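PDB 2R5U: replicative DNA helicase from Mycobacterium tuberculosis, which probably unwinds duplex DNA ahead of the replisome as a homohexameric, ATP-dependent 5'-3' helicase, represented by its N-terminal domain. Local coordinates for residues S36-M41 with Q66-A71; D50-L55 with A71-Y76; Y76-P81 with A88-R93. All blocks are in the same frame, centred on the assembly; numbering follows the deposited sequence.

Contact 1 of 3, residues S36-M41 with Q66-A71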
# COMPACT_ATOMS: atom_id res chain seq x y z
N SER B 36 12.44 36.10 16.05
CA SER B 36 13.49 37.11 15.85
C SER B 36 14.48 36.74 14.73
O SER B 36 14.89 37.61 13.94
CB SER B 36 14.25 37.34 17.16
OG SER B 36 13.41 37.91 18.16
N VAL B 37 14.87 35.46 14.68
CA VAL B 37 15.70 34.95 13.57
C VAL B 37 15.04 35.16 12.22
O VAL B 37 15.69 35.66 11.27
CB VAL B 37 16.05 33.45 13.72
CG1 VAL B 37 16.65 32.92 12.41
CG2 VAL B 37 17.04 33.26 14.80
N LEU B 38 13.77 34.78 12.11
CA LEU B 38 13.06 34.88 10.85
C LEU B 38 12.83 36.35 10.45
O LEU B 38 12.95 36.68 9.28
CB LEU B 38 11.74 34.11 10.91
CG LEU B 38 11.86 32.58 11.02
CD1 LEU B 38 10.49 31.96 11.22
CD2 LEU B 38 12.57 31.97 9.79
N GLY B 39 12.52 37.19 11.43
CA GLY B 39 12.33 38.63 11.22
C GLY B 39 13.60 39.26 10.68
O GLY B 39 13.55 40.00 9.72
N GLY B 40 14.74 38.91 11.28
CA GLY B 40 16.06 39.40 10.87
C GLY B 40 16.43 39.04 9.44
O GLY B 40 16.88 39.88 8.68
N MET B 41 16.27 37.76 9.10
CA MET B 41 16.47 37.23 7.76
C MET B 41 15.65 37.94 6.69
O MET B 41 16.15 38.15 5.60
CB MET B 41 16.16 35.72 7.73
CG MET B 41 17.12 34.86 8.61
SD MET B 41 16.66 33.08 8.59
CE MET B 41 17.29 32.59 6.97
N GLN B 66 9.84 26.52 10.34
CA GLN B 66 10.69 25.77 9.41
C GLN B 66 10.32 26.08 7.96
O GLN B 66 11.20 26.19 7.12
CB GLN B 66 10.63 24.24 9.62
CG GLN B 66 11.77 23.49 8.90
CD GLN B 66 13.13 23.79 9.49
OE1 GLN B 66 14.02 24.32 8.80
NE2 GLN B 66 13.30 23.51 10.77
N ASN B 67 9.03 26.17 7.68
CA ASN B 67 8.53 26.45 6.33
C ASN B 67 9.06 27.81 5.86
O ASN B 67 9.53 27.95 4.72
CB ASN B 67 7.00 26.50 6.29
CG ASN B 67 6.33 25.11 6.46
OD1 ASN B 67 6.93 24.05 6.21
ND2 ASN B 67 5.06 25.13 6.84
N VAL B 68 8.96 28.81 6.74
CA VAL B 68 9.42 30.16 6.39
C VAL B 68 10.92 30.14 6.12
O VAL B 68 11.37 30.63 5.08
CB VAL B 68 9.08 31.19 7.48
CG1 VAL B 68 9.69 32.58 7.12
CG2 VAL B 68 7.57 31.29 7.62
N TYR B 69 11.67 29.53 7.04
CA TYR B 69 13.11 29.41 6.92
C TYR B 69 13.53 28.73 5.60
O TYR B 69 14.43 29.22 4.91
CB TYR B 69 13.68 28.65 8.12
CG TYR B 69 15.19 28.51 8.11
CD1 TYR B 69 16.00 29.52 8.61
CD2 TYR B 69 15.80 27.35 7.61
CE1 TYR B 69 17.37 29.39 8.61
CE2 TYR B 69 17.18 27.20 7.61
CZ TYR B 69 17.96 28.24 8.11
OH TYR B 69 19.31 28.14 8.13
N ASP B 70 12.87 27.62 5.28
CA ASP B 70 13.18 26.84 4.06
C ASP B 70 12.90 27.68 2.80
O ASP B 70 13.68 27.62 1.84
CB ASP B 70 12.37 25.53 4.00
CG ASP B 70 12.69 24.56 5.14
OD1 ASP B 70 13.67 24.77 5.90
OD2 ASP B 70 11.93 23.56 5.28
N ALA B 71 11.81 28.45 2.81
CA ALA B 71 11.49 29.35 1.70
C ALA B 71 12.57 30.44 1.51
O ALA B 71 13.01 30.70 0.38
CB ALA B 71 10.11 29.97 1.89

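Contact 2 of 3, residues D50-L55 with A71-Y76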
# COMPACT_ATOMS: atom_id res chain seq x y z
N ASP B 50 24.64 35.08 8.25
CA ASP B 50 24.95 34.85 9.67
C ASP B 50 24.21 33.65 10.28
O ASP B 50 24.81 32.83 11.00
CB ASP B 50 24.58 36.08 10.47
CG ASP B 50 25.77 36.83 10.92
OD1 ASP B 50 26.08 36.70 12.13
OD2 ASP B 50 26.40 37.52 10.08
N VAL B 51 22.92 33.56 9.99
CA VAL B 51 22.03 32.53 10.49
C VAL B 51 22.44 31.14 9.97
O VAL B 51 22.47 30.15 10.73
CB VAL B 51 20.55 32.89 10.15
CG1 VAL B 51 19.62 31.73 10.36
CG2 VAL B 51 20.11 34.10 11.01
N LEU B 52 22.77 31.09 8.68
CA LEU B 52 23.22 29.88 8.02
C LEU B 52 24.47 29.25 8.62
O LEU B 52 24.62 28.03 8.59
CB LEU B 52 23.42 30.11 6.52
CG LEU B 52 22.19 29.83 5.68
CD1 LEU B 52 22.49 30.10 4.22
CD2 LEU B 52 21.84 28.36 5.85
N GLU B 53 25.36 30.07 9.17
CA GLU B 53 26.53 29.59 9.92
C GLU B 53 26.15 28.69 11.08
O GLU B 53 26.92 27.80 11.48
CB GLU B 53 27.29 30.76 10.52
CG GLU B 53 27.49 31.91 9.57
CD GLU B 53 28.85 31.93 8.98
OE1 GLU B 53 29.55 32.95 9.22
OE2 GLU B 53 29.23 30.94 8.32
N ARG B 54 24.97 28.92 11.64
CA ARG B 54 24.60 28.28 12.89
C ARG B 54 23.51 27.22 12.78
O ARG B 54 23.52 26.25 13.53
CB ARG B 54 24.16 29.34 13.89
CG ARG B 54 25.28 30.18 14.45
CD ARG B 54 24.74 31.54 14.72
NE ARG B 54 25.71 32.49 15.27
CZ ARG B 54 26.35 33.42 14.55
NH1 ARG B 54 26.16 33.51 13.24
NH2 ARG B 54 27.18 34.25 15.15
N LEU B 55 22.57 27.42 11.86
CA LEU B 55 21.41 26.55 11.76
C LEU B 55 21.50 25.52 10.66
O LEU B 55 22.14 25.73 9.63
CB LEU B 55 20.12 27.38 11.60
CG LEU B 55 19.78 28.33 12.75
CD1 LEU B 55 18.39 28.89 12.59
CD2 LEU B 55 19.93 27.64 14.10
N ALA B 71 11.81 28.45 2.81
CA ALA B 71 11.49 29.35 1.70
C ALA B 71 12.57 30.44 1.51
O ALA B 71 13.01 30.70 0.38
CB ALA B 71 10.11 29.97 1.89
N ILE B 72 13.02 31.05 2.60
CA ILE B 72 14.12 32.04 2.54
C ILE B 72 15.41 31.40 1.98
O ILE B 72 16.06 31.95 1.08
CB ILE B 72 14.40 32.68 3.92
CG1 ILE B 72 13.14 33.38 4.48
CG2 ILE B 72 15.56 33.66 3.83
CD1 ILE B 72 13.31 33.82 5.97
N LEU B 73 15.78 30.24 2.50
CA LEU B 73 16.97 29.55 2.01
C LEU B 73 16.84 29.18 0.54
O LEU B 73 17.82 29.26 -0.20
CB LEU B 73 17.27 28.30 2.84
CG LEU B 73 17.78 28.44 4.27
CD1 LEU B 73 18.69 27.25 4.51
CD2 LEU B 73 18.51 29.76 4.58
N ASP B 74 15.64 28.77 0.11
CA ASP B 74 15.38 28.49 -1.31
C ASP B 74 15.72 29.67 -2.21
O ASP B 74 16.41 29.52 -3.23
CB ASP B 74 13.92 28.12 -1.55
CG ASP B 74 13.75 26.70 -2.01
OD1 ASP B 74 13.74 25.79 -1.15
OD2 ASP B 74 13.64 26.50 -3.26
N LEU B 75 15.23 30.84 -1.83
CA LEU B 75 15.46 32.09 -2.54
C LEU B 75 16.94 32.50 -2.52
O LEU B 75 17.51 32.81 -3.55
CB LEU B 75 14.59 33.20 -1.95
CG LEU B 75 13.09 33.09 -2.29
CD1 LEU B 75 12.27 34.05 -1.45
CD2 LEU B 75 12.86 33.36 -3.77
N TYR B 76 17.53 32.47 -1.33
CA TYR B 76 18.93 32.83 -1.14
C TYR B 76 19.90 31.94 -1.95
O TYR B 76 20.86 32.44 -2.53
CB TYR B 76 19.23 32.81 0.36
CG TYR B 76 20.65 33.07 0.79
CD1 TYR B 76 21.13 34.37 0.97
CD2 TYR B 76 21.50 32.00 1.10
CE1 TYR B 76 22.44 34.60 1.42
CE2 TYR B 76 22.80 32.21 1.54
CZ TYR B 76 23.26 33.50 1.69
OH TYR B 76 24.54 33.68 2.13

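Contact 3 of 3, residues Y76-P81 with A88-R93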
# COMPACT_ATOMS: atom_id res chain seq x y z
N TYR B 76 17.53 32.47 -1.33
CA TYR B 76 18.93 32.83 -1.14
C TYR B 76 19.90 31.94 -1.95
O TYR B 76 20.86 32.44 -2.53
CB TYR B 76 19.23 32.81 0.36
CG TYR B 76 20.65 33.07 0.79
CD1 TYR B 76 21.13 34.37 0.97
CD2 TYR B 76 21.50 32.00 1.10
CE1 TYR B 76 22.44 34.60 1.42
CE2 TYR B 76 22.80 32.21 1.54
CZ TYR B 76 23.26 33.50 1.69
OH TYR B 76 24.54 33.68 2.13
N GLY B 77 19.64 30.63 -1.97
CA GLY B 77 20.43 29.68 -2.76
C GLY B 77 20.34 29.92 -4.26
O GLY B 77 21.19 29.47 -5.02
N ARG B 78 19.30 30.65 -4.67
CA ARG B 78 19.08 31.02 -6.05
C ARG B 78 19.56 32.42 -6.39
O ARG B 78 19.40 32.86 -7.52
CB ARG B 78 17.61 30.89 -6.40
CG ARG B 78 17.21 29.48 -6.75
CD ARG B 78 15.81 29.45 -7.31
NE ARG B 78 14.81 29.41 -6.26
CZ ARG B 78 13.70 30.15 -6.25
NH1 ARG B 78 13.46 31.00 -7.24
NH2 ARG B 78 12.84 30.04 -5.25
N GLY B 79 20.14 33.12 -5.43
CA GLY B 79 20.58 34.48 -5.65
C GLY B 79 19.44 35.47 -5.81
O GLY B 79 19.62 36.56 -6.36
N GLU B 80 18.26 35.10 -5.32
CA GLU B 80 17.12 36.01 -5.30
C GLU B 80 16.96 36.62 -3.90
O GLU B 80 17.28 35.96 -2.90
CB GLU B 80 15.85 35.28 -5.76
CG GLU B 80 15.99 34.73 -7.21
CD GLU B 80 14.88 33.79 -7.64
OE1 GLU B 80 14.97 33.26 -8.77
OE2 GLU B 80 13.91 33.55 -6.86
N PRO B 81 16.47 37.87 -3.83
CA PRO B 81 16.28 38.50 -2.53
C PRO B 81 15.11 37.88 -1.77
O PRO B 81 14.15 37.40 -2.39
CB PRO B 81 15.97 39.96 -2.90
CG PRO B 81 15.31 39.87 -4.21
CD PRO B 81 16.04 38.75 -4.93
N ALA B 88 6.59 35.27 0.61
CA ALA B 88 5.17 34.91 0.53
C ALA B 88 4.83 34.17 -0.77
O ALA B 88 4.00 33.24 -0.77
CB ALA B 88 4.26 36.15 0.70
N ALA B 89 5.47 34.58 -1.86
CA ALA B 89 5.27 33.94 -3.15
C ALA B 89 5.95 32.56 -3.21
O ALA B 89 5.39 31.64 -3.80
CB ALA B 89 5.77 34.84 -4.29
N GLU B 90 7.14 32.43 -2.64
CA GLU B 90 7.81 31.14 -2.54
C GLU B 90 6.98 30.17 -1.67
O GLU B 90 6.77 29.02 -2.07
CB GLU B 90 9.26 31.29 -2.02
CG GLU B 90 9.97 29.96 -1.70
CD GLU B 90 10.24 29.09 -2.92
OE1 GLU B 90 10.57 29.66 -3.98
OE2 GLU B 90 10.12 27.84 -2.82
N LEU B 91 6.47 30.65 -0.54
CA LEU B 91 5.54 29.86 0.30
C LEU B 91 4.25 29.47 -0.42
O LEU B 91 3.81 28.32 -0.33
CB LEU B 91 5.22 30.58 1.62
CG LEU B 91 6.37 30.69 2.64
CD1 LEU B 91 6.03 31.77 3.65
CD2 LEU B 91 6.69 29.38 3.33
N ASP B 92 3.64 30.42 -1.13
CA ASP B 92 2.45 30.17 -1.95
C ASP B 92 2.70 29.11 -3.05
O ASP B 92 1.85 28.26 -3.28
CB ASP B 92 1.94 31.48 -2.56
CG ASP B 92 0.60 31.33 -3.25
OD1 ASP B 92 -0.41 31.01 -2.57
OD2 ASP B 92 0.56 31.54 -4.49
N ARG B 93 3.85 29.15 -3.71
CA ARG B 93 4.21 28.10 -4.68
C ARG B 93 4.24 26.73 -4.02
O ARG B 93 3.91 25.73 -4.64
CB ARG B 93 5.56 28.39 -5.35
CG ARG B 93 5.47 29.36 -6.50
CD ARG B 93 6.79 29.47 -7.27
NE ARG B 93 7.83 30.12 -6.48
CZ ARG B 93 8.20 31.39 -6.61
NH1 ARG B 93 7.64 32.18 -7.52
NH2 ARG B 93 9.16 31.87 -5.82

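Contact 1 of 3, residues S36-M41 with Q66-A71
A Met-aromatic contact, Met41 against the ring of Tyr69, marks one half of this helix-helix interface in the all-helical globular part of the DnaB N-terminal domain; the other half is Leu38 packed on Val68 and Tyr69. The segments belong to helices 31-43 and 63-77. Their axes run in nearly the same sense, 26° apart, and come within 10.5 Å, a spacing bridged by side chains, with Leu38 CD2 also reaching the facing backbone, 3.8 Å from Tyr69 N. All four touching residues are buried, as expected of an interface inside the domain core.

Leu38 reaches across with both methyls. Its CD2 sits at the start of the Tyr69 side chain, 3.9 Å from Tyr69 CB and near the plane of the ring at its edge, while the same methyl lies 4.0 Å from Val68 CG1. The CD1 branch is turned to Val68 CB, so the leucine fork straddles two successive residues of helix 63-77.

In Tyr69 chi1 of -178° sets CG opposite the backbone nitrogen, which swings the ring out to the level of Met41, one turn along from Leu38. The ring of Phe60 meets it, and Val51 and Leu52 of helix 45-52 also touch it, making the tyrosine a point where several elements converge. The sulfur of Met41 stands obliquely to the ring, 4.7 Å from its centroid. A bend at the last torsion of the methionine (chi3 77°) then carries the terminal methyl, likewise oblique to the ring, to its CD1-CE1 side, where Met41 CE comes to 3.6 Å from Tyr69 CE1.

Contact 2 of 3, residues D50-L55 with A71-Y76
Leu52 divides its two methyls between Leu73 and Tyr76, which lie one turn apart on helix 63-77: CD2 overlaps the first, CD1 the second, and this single leucine makes every direct touch of the contact. Its CD2 branch faces the forked end of Leu73, with Leu52 CD2 at 3.6 Å from Leu73 CD1. Leu73 CD2 lies against the branch point, 3.8 Å from Leu52 CG, so the two leucines mesh branch against branch as their side chains pass in opposite directions.

The other methyl of Leu52 is given to the tyrosine. Leu52 CD1 approaches the ring obliquely and comes closest at its outer part, 3.4 Å from Tyr76 CE2, with Tyr76 CD2 slightly farther off. With CG anti to the backbone nitrogen (chi1 176°), Tyr76 extends its ring toward helix 45-52, where Lys45, Ile48 and Ala49 also touch it.

The contact places the C-terminal part of helix 45-52 against the C-terminal half of helix 63-77, two helices of the small helical bundle that forms the globular part of the DnaB N-terminal domain. It is a patch near the protein surface, made wholly of apolar groups and one aromatic ring, with Met41 of helix 31-43 touching Leu73 on the inner side.

On the side of segment 50-55 away from helix 63-77, polar bonds tie the chain to itself. The carbonyl of Val51 accepts from both Arg54 N and Leu55 N. Arg54 folds back on Asp50: its NH1 donates to Asp50 O at 2.7 Å, with the acceptor nearly in the guanidinium plane but the nitrogen 44° out of the carbonyl plane, and a weak hydrogen bond that is part of a salt bridge joins Arg54 NH1 to Asp50 OD1 at 3.4 Å.

Contact 3 of 3, residues Y76-P81 with A88-R93
Arg78 and Glu90 reach for each other from opposite directions and join in a salt bridge, Arg78 NH2 to Glu90 OE1 at 2.6 Å, the central link of a salt-bridge network that also takes in Glu80 and Arg93. The oxygen lies at the edge of the guanidinium, near its plane, while the carboxylate is turned by 57° from that plane. This is a one-oxygen, one-nitrogen contact, unlike the flat, two-pronged pairing an arginine can make.

The torsions explain the meeting. Arg78 sends CG beside its backbone nitrogen and runs extended through chi2, then bends at chi3 (-84°), which turns the guanidinium toward helix 84-93. Glu90 leaves its helix with CG anti to the backbone nitrogen and kinks at chi2 (67°), turning the carboxylate forward along the helix, toward Arg93, so that OE1 faces both arginines. Arg93, one turn later, also bends at chi3; its NH2 donates to Glu90 OE1 at 3.2 Å along a nearly straight line, from above the carboxylate plane. The carbonyl oxygen of Ala89 lies over the centre of one face of the Arg93 guanidinium.

Arg78 is held a second time, by NH1 on Glu80 OE2 at 2.6 Å. The two flank Gly79, which, with positive phi and bonds back into the last turn, closes helix 63-77 in a Schellman motif. The other carboxylate oxygen, Glu90 OE2, is bridged to Arg94. Nearby, Asp92 pairs with Lys129 of a neighbouring subunit, placing this corner of the domain beside a subunit interface of the hexamer.

One carboxylate oxygen thus serves two guanidinium groups, with Arg78 NH2 and Arg93 NH2 4.1 Å apart; their positive charges probably keep Glu90 ionised despite its burial.

Helix 63-77 or the turn that ends it takes part in all three contacts, and their character changes with position along it. Contact 1 belongs to the core; contact 2 lies nearer the surface; contact 3, farthest from the chain's centre, is partly buried and is the one with another subunit close by. The first two are apolar and adjoin through Tyr69, whose OH packs against Leu52 and Leu55, and through Val51 against Met41. Contact 3 is ionic instead. It meets contact 1 where Ala71 packs on Glu90 and Leu91, and follows contact 2 through a probable Glu80 N to Leu75 O hydrogen bond.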